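Local structure of aminotransferase (Psychrobacter arcticus 273-4, 3IF2) at residues G390-G402 and D407-I419. The protein binds pyridoxal 5'-phosphate and probably works as an amino-acid aminotransferase, perhaps passing amino groups between valine and pyruvate. Numbering follows the deposited sequence.
Sequences GTLIVPSEYFFPG and DYQHAHECIRMSI
Val394 and Arg416 sit side by side at the edge of the small-domain mixed sheet, where strand 394-395 pairs antiparallel with 414-418 through Val394 N to Arg416 O (3.1 Å) and Arg416 N to Val394 O (2.8 Å). The arginine leaves its strand with CG anti to the backbone N (chi1 -167°), then bends at chi3. That brings NH2 to 3.5 Å from Val394 CG2, while the ring of Phe399 crosses the chain and sets CZ over one face of the guanidinium, the planes 57° apart. NH1 lies at the edge of that ring and donates to Asn217 OD1; NH2 bonds weakly to Gly38 O. Ile415, on the other face with Pro395, meets Ile393 CD1 through CG2 (3.7 Å). Beyond Pro395, Ser396 N bonds to Cys414 O from above the carbonyl plane, and Ser396 OG lies 2.7 Å from Ala411 O, with Thr379 as a hydroxyl partner. Farther along, Tyr408 turns its edge to the face of Phe400, whose CE1 reaches Ala411 CB at 3.5 Å. Val394 and Phe399 probably restrict Arg416, consistent with its fixing Asn217, which binds the cofactor. Arg416 occupies the position of the carboxylate-binding arginine of related fold type I aminotransferases and probably receives the substrate's alpha-carboxylate here.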
loop_
_atom_site.group_PDB
_atom_site.type_symbol
_atom_site.label_atom_id
_atom_site.label_comp_id
_atom_site.label_asym_id
_atom_site.label_seq_id
_atom_site.Cartn_x
_atom_site.Cartn_y
_atom_site.Cartn_z
ATOM N N GLY A 390 10.276 -24.982 -21.070
ATOM C CA GLY A 390 10.703 -23.591 -21.009
ATOM C C GLY A 390 9.759 -22.453 -21.368
ATOM O O GLY A 390 10.177 -21.299 -21.254
ATOM N N THR A 391 8.521 -22.739 -21.793
ATOM C CA THR A 391 7.535 -21.693 -22.169
ATOM C C THR A 391 6.416 -21.544 -21.104
ATOM O O THR A 391 5.745 -22.523 -20.750
ATOM C CB THR A 391 6.953 -21.965 -23.570
ATOM O OG1 THR A 391 8.018 -21.960 -24.520
ATOM C CG2 THR A 391 5.947 -20.897 -23.984
ATOM N N LEU A 392 6.215 -20.316 -20.610
ATOM C CA LEU A 392 5.236 -20.041 -19.561
ATOM C C LEU A 392 4.070 -19.207 -20.052
ATOM O O LEU A 392 4.278 -18.128 -20.562
ATOM C CB LEU A 392 5.899 -19.367 -18.356
ATOM C CG LEU A 392 6.593 -20.325 -17.367
ATOM C CD1 LEU A 392 7.781 -21.060 -17.983
ATOM C CD2 LEU A 392 7.041 -19.563 -16.119
ATOM N N ILE A 393 2.857 -19.736 -19.896
ATOM C CA ILE A 393 1.602 -19.046 -20.199
ATOM C C ILE A 393 0.750 -19.154 -18.924
ATOM O O ILE A 393 1.236 -19.661 -17.928
ATOM C CB ILE A 393 0.939 -19.614 -21.500
ATOM C CG1 ILE A 393 0.655 -21.129 -21.446
ATOM C CG2 ILE A 393 1.862 -19.363 -22.694
ATOM C CD1 ILE A 393 -0.440 -21.570 -20.505
ATOM N N VAL A 394 -0.483 -18.657 -18.926
ATOM C CA VAL A 394 -1.381 -18.792 -17.763
ATOM C C VAL A 394 -2.622 -19.630 -18.169
ATOM O O VAL A 394 -3.272 -19.314 -19.176
ATOM C CB VAL A 394 -1.798 -17.431 -17.184
ATOM C CG1 VAL A 394 -2.493 -17.618 -15.833
ATOM C CG2 VAL A 394 -0.571 -16.538 -16.982
ATOM N N PRO A 395 -2.948 -20.703 -17.398
ATOM C CA PRO A 395 -4.134 -21.521 -17.735
ATOM C C PRO A 395 -5.438 -20.809 -17.345
ATOM O O PRO A 395 -5.458 -20.010 -16.400
ATOM C CB PRO A 395 -3.922 -22.804 -16.929
ATOM C CG PRO A 395 -3.200 -22.374 -15.723
ATOM C CD PRO A 395 -2.349 -21.151 -16.120
ATOM N N SER A 396 -6.500 -21.093 -18.088
ATOM C CA SER A 396 -7.806 -20.455 -17.896
ATOM C C SER A 396 -8.574 -20.716 -16.600
ATOM O O SER A 396 -9.383 -19.876 -16.208
ATOM C CB SER A 396 -8.733 -20.831 -19.062
ATOM O OG SER A 396 -8.777 -22.249 -19.311
ATOM N N GLU A 397 -8.340 -21.846 -15.933
ATOM C CA GLU A 397 -9.119 -22.168 -14.745
ATOM C C GLU A 397 -9.038 -21.181 -13.564
ATOM O O GLU A 397 -9.885 -21.245 -12.685
ATOM C CB GLU A 397 -8.895 -23.609 -14.295
ATOM C CG GLU A 397 -7.558 -23.940 -13.664
ATOM C CD GLU A 397 -7.529 -25.393 -13.189
ATOM O OE1 GLU A 397 -7.408 -26.305 -14.056
ATOM O OE2 GLU A 397 -7.644 -25.610 -11.954
ATOM N N TYR A 398 -8.060 -20.269 -13.564
ATOM C CA TYR A 398 -7.913 -19.258 -12.502
ATOM C C TYR A 398 -8.590 -17.909 -12.779
ATOM O O TYR A 398 -8.544 -17.023 -11.918
ATOM C CB TYR A 398 -6.422 -19.039 -12.173
ATOM C CG TYR A 398 -5.709 -20.320 -11.802
ATOM C CD1 TYR A 398 -6.152 -21.101 -10.712
ATOM C CD2 TYR A 398 -4.596 -20.775 -12.535
ATOM C CE1 TYR A 398 -5.506 -22.318 -10.360
ATOM C CE2 TYR A 398 -3.930 -21.990 -12.184
ATOM C CZ TYR A 398 -4.398 -22.750 -11.097
ATOM O OH TYR A 398 -3.766 -23.919 -10.750
ATOM N N PHE A 399 -9.243 -17.762 -13.934
ATOM C CA PHE A 399 -9.876 -16.499 -14.332
ATOM C C PHE A 399 -11.400 -16.502 -14.215
ATOM O O PHE A 399 -12.068 -15.732 -14.892
ATOM C CB PHE A 399 -9.435 -16.112 -15.765
ATOM C CG PHE A 399 -7.974 -15.816 -15.899
ATOM C CD1 PHE A 399 -7.490 -14.530 -15.713
ATOM C CD2 PHE A 399 -7.088 -16.816 -16.240
ATOM C CE1 PHE A 399 -6.117 -14.234 -15.849
ATOM C CE2 PHE A 399 -5.727 -16.551 -16.387
ATOM C CZ PHE A 399 -5.231 -15.246 -16.184
ATOM N N PHE A 400 -11.947 -17.319 -13.322
ATOM C CA PHE A 400 -13.386 -17.395 -13.087
ATOM C C PHE A 400 -13.598 -17.288 -11.574
ATOM O O PHE A 400 -13.803 -18.303 -10.915
ATOM C CB PHE A 400 -13.936 -18.710 -13.655
ATOM C CG PHE A 400 -13.795 -18.853 -15.155
ATOM C CD1 PHE A 400 -12.642 -19.403 -15.714
ATOM C CD2 PHE A 400 -14.820 -18.459 -16.001
ATOM C CE1 PHE A 400 -12.509 -19.553 -17.119
ATOM C CE2 PHE A 400 -14.711 -18.609 -17.394
ATOM C CZ PHE A 400 -13.547 -19.153 -17.955
ATOM N N PRO A 401 -13.478 -16.062 -11.008
ATOM C CA PRO A 401 -13.668 -15.868 -9.577
ATOM C C PRO A 401 -15.088 -16.188 -9.137
ATOM O O PRO A 401 -16.047 -15.756 -9.783
ATOM C CB PRO A 401 -13.386 -14.368 -9.376
ATOM C CG PRO A 401 -12.598 -13.985 -10.487
ATOM C CD PRO A 401 -13.050 -14.798 -11.638
ATOM N N GLY A 402 -15.198 -16.953 -8.053
ATOM C CA GLY A 402 -16.479 -17.362 -7.511
ATOM C C GLY A 402 -17.250 -18.427 -8.292
ATOM O O GLY A 402 -18.400 -18.690 -7.948
ATOM N N ASP A 407 -16.119 -28.848 -12.965
ATOM C CA ASP A 407 -16.801 -29.492 -14.119
ATOM C C ASP A 407 -17.286 -28.430 -15.133
ATOM O O ASP A 407 -18.428 -28.445 -15.578
ATOM C CB ASP A 407 -17.942 -30.421 -13.641
ATOM C CG ASP A 407 -18.531 -31.285 -14.763
ATOM O OD1 ASP A 407 -17.809 -31.676 -15.697
ATOM O OD2 ASP A 407 -19.736 -31.569 -14.712
ATOM N N TYR A 408 -16.390 -27.506 -15.476
ATOM C CA TYR A 408 -16.656 -26.424 -16.435
ATOM C C TYR A 408 -15.661 -26.609 -17.575
ATOM O O TYR A 408 -14.515 -26.180 -17.455
ATOM C CB TYR A 408 -16.535 -25.048 -15.733
ATOM C CG TYR A 408 -16.882 -23.800 -16.558
ATOM C CD1 TYR A 408 -17.596 -23.875 -17.771
ATOM C CD2 TYR A 408 -16.598 -22.524 -16.066
ATOM C CE1 TYR A 408 -17.949 -22.733 -18.496
ATOM C CE2 TYR A 408 -16.949 -21.362 -16.806
ATOM C CZ TYR A 408 -17.623 -21.491 -18.024
ATOM O OH TYR A 408 -17.996 -20.391 -18.759
ATOM N N GLN A 409 -16.101 -27.278 -18.653
ATOM C CA GLN A 409 -15.254 -27.597 -19.817
ATOM C C GLN A 409 -14.508 -26.377 -20.353
ATOM O O GLN A 409 -13.287 -26.398 -20.458
ATOM C CB GLN A 409 -16.087 -28.245 -20.943
ATOM C CG GLN A 409 -15.332 -28.585 -22.247
ATOM C CD GLN A 409 -16.211 -29.216 -23.334
ATOM O OE1 GLN A 409 -17.216 -29.855 -23.043
ATOM N NE2 GLN A 409 -15.801 -29.056 -24.600
ATOM N N HIS A 410 -15.253 -25.319 -20.646
ATOM C CA HIS A 410 -14.681 -24.100 -21.204
ATOM C C HIS A 410 -13.552 -23.500 -20.342
ATOM O O HIS A 410 -12.554 -23.033 -20.893
ATOM C CB HIS A 410 -15.769 -23.061 -21.476
ATOM C CG HIS A 410 -15.293 -21.894 -22.291
ATOM N ND1 HIS A 410 -15.050 -21.984 -23.644
ATOM C CD2 HIS A 410 -15.028 -20.613 -21.943
ATOM C CE1 HIS A 410 -14.652 -20.809 -24.093
ATOM N NE2 HIS A 410 -14.637 -19.960 -23.083
ATOM N N ALA A 411 -13.700 -23.555 -19.014
ATOM C CA ALA A 411 -12.668 -23.081 -18.076
ATOM C C ALA A 411 -11.369 -23.919 -18.085
ATOM O O ALA A 411 -10.369 -23.486 -17.511
ATOM C CB ALA A 411 -13.232 -22.969 -16.634
ATOM N N HIS A 412 -11.382 -25.098 -18.704
ATOM C CA HIS A 412 -10.194 -25.946 -18.848
ATOM C C HIS A 412 -9.654 -25.999 -20.287
ATOM O O HIS A 412 -8.744 -26.802 -20.568
ATOM C CB HIS A 412 -10.514 -27.374 -18.360
ATOM C CG HIS A 412 -10.837 -27.443 -16.904
ATOM N ND1 HIS A 412 -9.911 -27.147 -15.927
ATOM C CD2 HIS A 412 -11.981 -27.766 -16.257
ATOM C CE1 HIS A 412 -10.470 -27.287 -14.737
ATOM N NE2 HIS A 412 -11.726 -27.662 -14.910
ATOM N N GLU A 413 -10.172 -25.145 -21.181
ATOM C CA GLU A 413 -9.791 -25.143 -22.614
ATOM C C GLU A 413 -9.087 -23.880 -23.125
ATOM O O GLU A 413 -8.762 -23.818 -24.295
ATOM C CB GLU A 413 -11.025 -25.472 -23.482
ATOM C CG GLU A 413 -11.454 -26.933 -23.386
ATOM C CD GLU A 413 -12.607 -27.300 -24.307
ATOM O OE1 GLU A 413 -13.240 -26.390 -24.900
ATOM O OE2 GLU A 413 -12.888 -28.526 -24.423
ATOM N N CYS A 414 -8.794 -22.908 -22.262
ATOM C CA CYS A 414 -8.137 -21.684 -22.708
ATOM C C CYS A 414 -6.823 -21.358 -22.018
ATOM O O CYS A 414 -6.499 -21.947 -20.982
ATOM C CB CYS A 414 -9.108 -20.505 -22.612
ATOM S SG CYS A 414 -10.610 -20.829 -23.487
ATOM N N ILE A 415 -6.038 -20.480 -22.660
ATOM C CA ILE A 415 -4.810 -19.937 -22.065
ATOM C C ILE A 415 -4.711 -18.424 -22.308
ATOM O O ILE A 415 -5.255 -17.924 -23.295
ATOM C CB ILE A 415 -3.493 -20.688 -22.508
ATOM C CG1 ILE A 415 -3.098 -20.412 -23.971
ATOM C CG2 ILE A 415 -3.600 -22.219 -22.221
ATOM C CD1 ILE A 415 -1.844 -21.198 -24.419
ATOM N N ARG A 416 -4.081 -17.706 -21.372
ATOM C CA ARG A 416 -3.757 -16.278 -21.547
ATOM C C ARG A 416 -2.268 -16.209 -21.945
ATOM O O ARG A 416 -1.419 -16.890 -21.331
ATOM C CB ARG A 416 -3.992 -15.459 -20.278
ATOM C CG ARG A 416 -3.964 -13.966 -20.513
ATOM C CD ARG A 416 -3.871 -13.204 -19.203
ATOM N NE ARG A 416 -2.578 -13.345 -18.551
ATOM C CZ ARG A 416 -2.270 -12.853 -17.349
ATOM N NH1 ARG A 416 -3.149 -12.152 -16.627
ATOM N NH2 ARG A 416 -1.049 -13.050 -16.871
HETATM N N MSE A 417 -1.981 -15.398 -22.966
HETATM C CA MSE A 417 -0.630 -15.199 -23.515
HETATM C C MSE A 417 -0.327 -13.710 -23.569
HETATM O O MSE A 417 -1.129 -12.957 -24.099
HETATM C CB MSE A 417 -0.586 -15.759 -24.932
HETATM C CG MSE A 417 0.789 -15.740 -25.570
HETATM SE SE MSE A 417 0.755 -16.435 -27.364
HETATM C CE MSE A 417 -0.291 -15.017 -28.121
ATOM N N SER A 418 0.815 -13.287 -23.039
ATOM C CA SER A 418 1.176 -11.866 -23.070
ATOM C C SER A 418 1.777 -11.461 -24.426
ATOM O O SER A 418 2.752 -12.067 -24.878
ATOM C CB SER A 418 2.158 -11.494 -21.959
ATOM O OG SER A 418 2.473 -10.085 -22.052
ATOM N N ILE A 419 1.176 -10.461 -25.072
ATOM C CA ILE A 419 1.742 -9.882 -26.305
ATOM C C ILE A 419 2.626 -8.642 -26.012
ATOM O O ILE A 419 3.023 -7.975 -26.945
ATOM C CB ILE A 419 0.696 -9.705 -27.473
ATOM C CG1 ILE A 419 -0.511 -8.812 -27.110
ATOM C CG2 ILE A 419 0.245 -11.105 -27.950
ATOM C CD1 ILE A 419 -0.171 -7.360 -26.835
#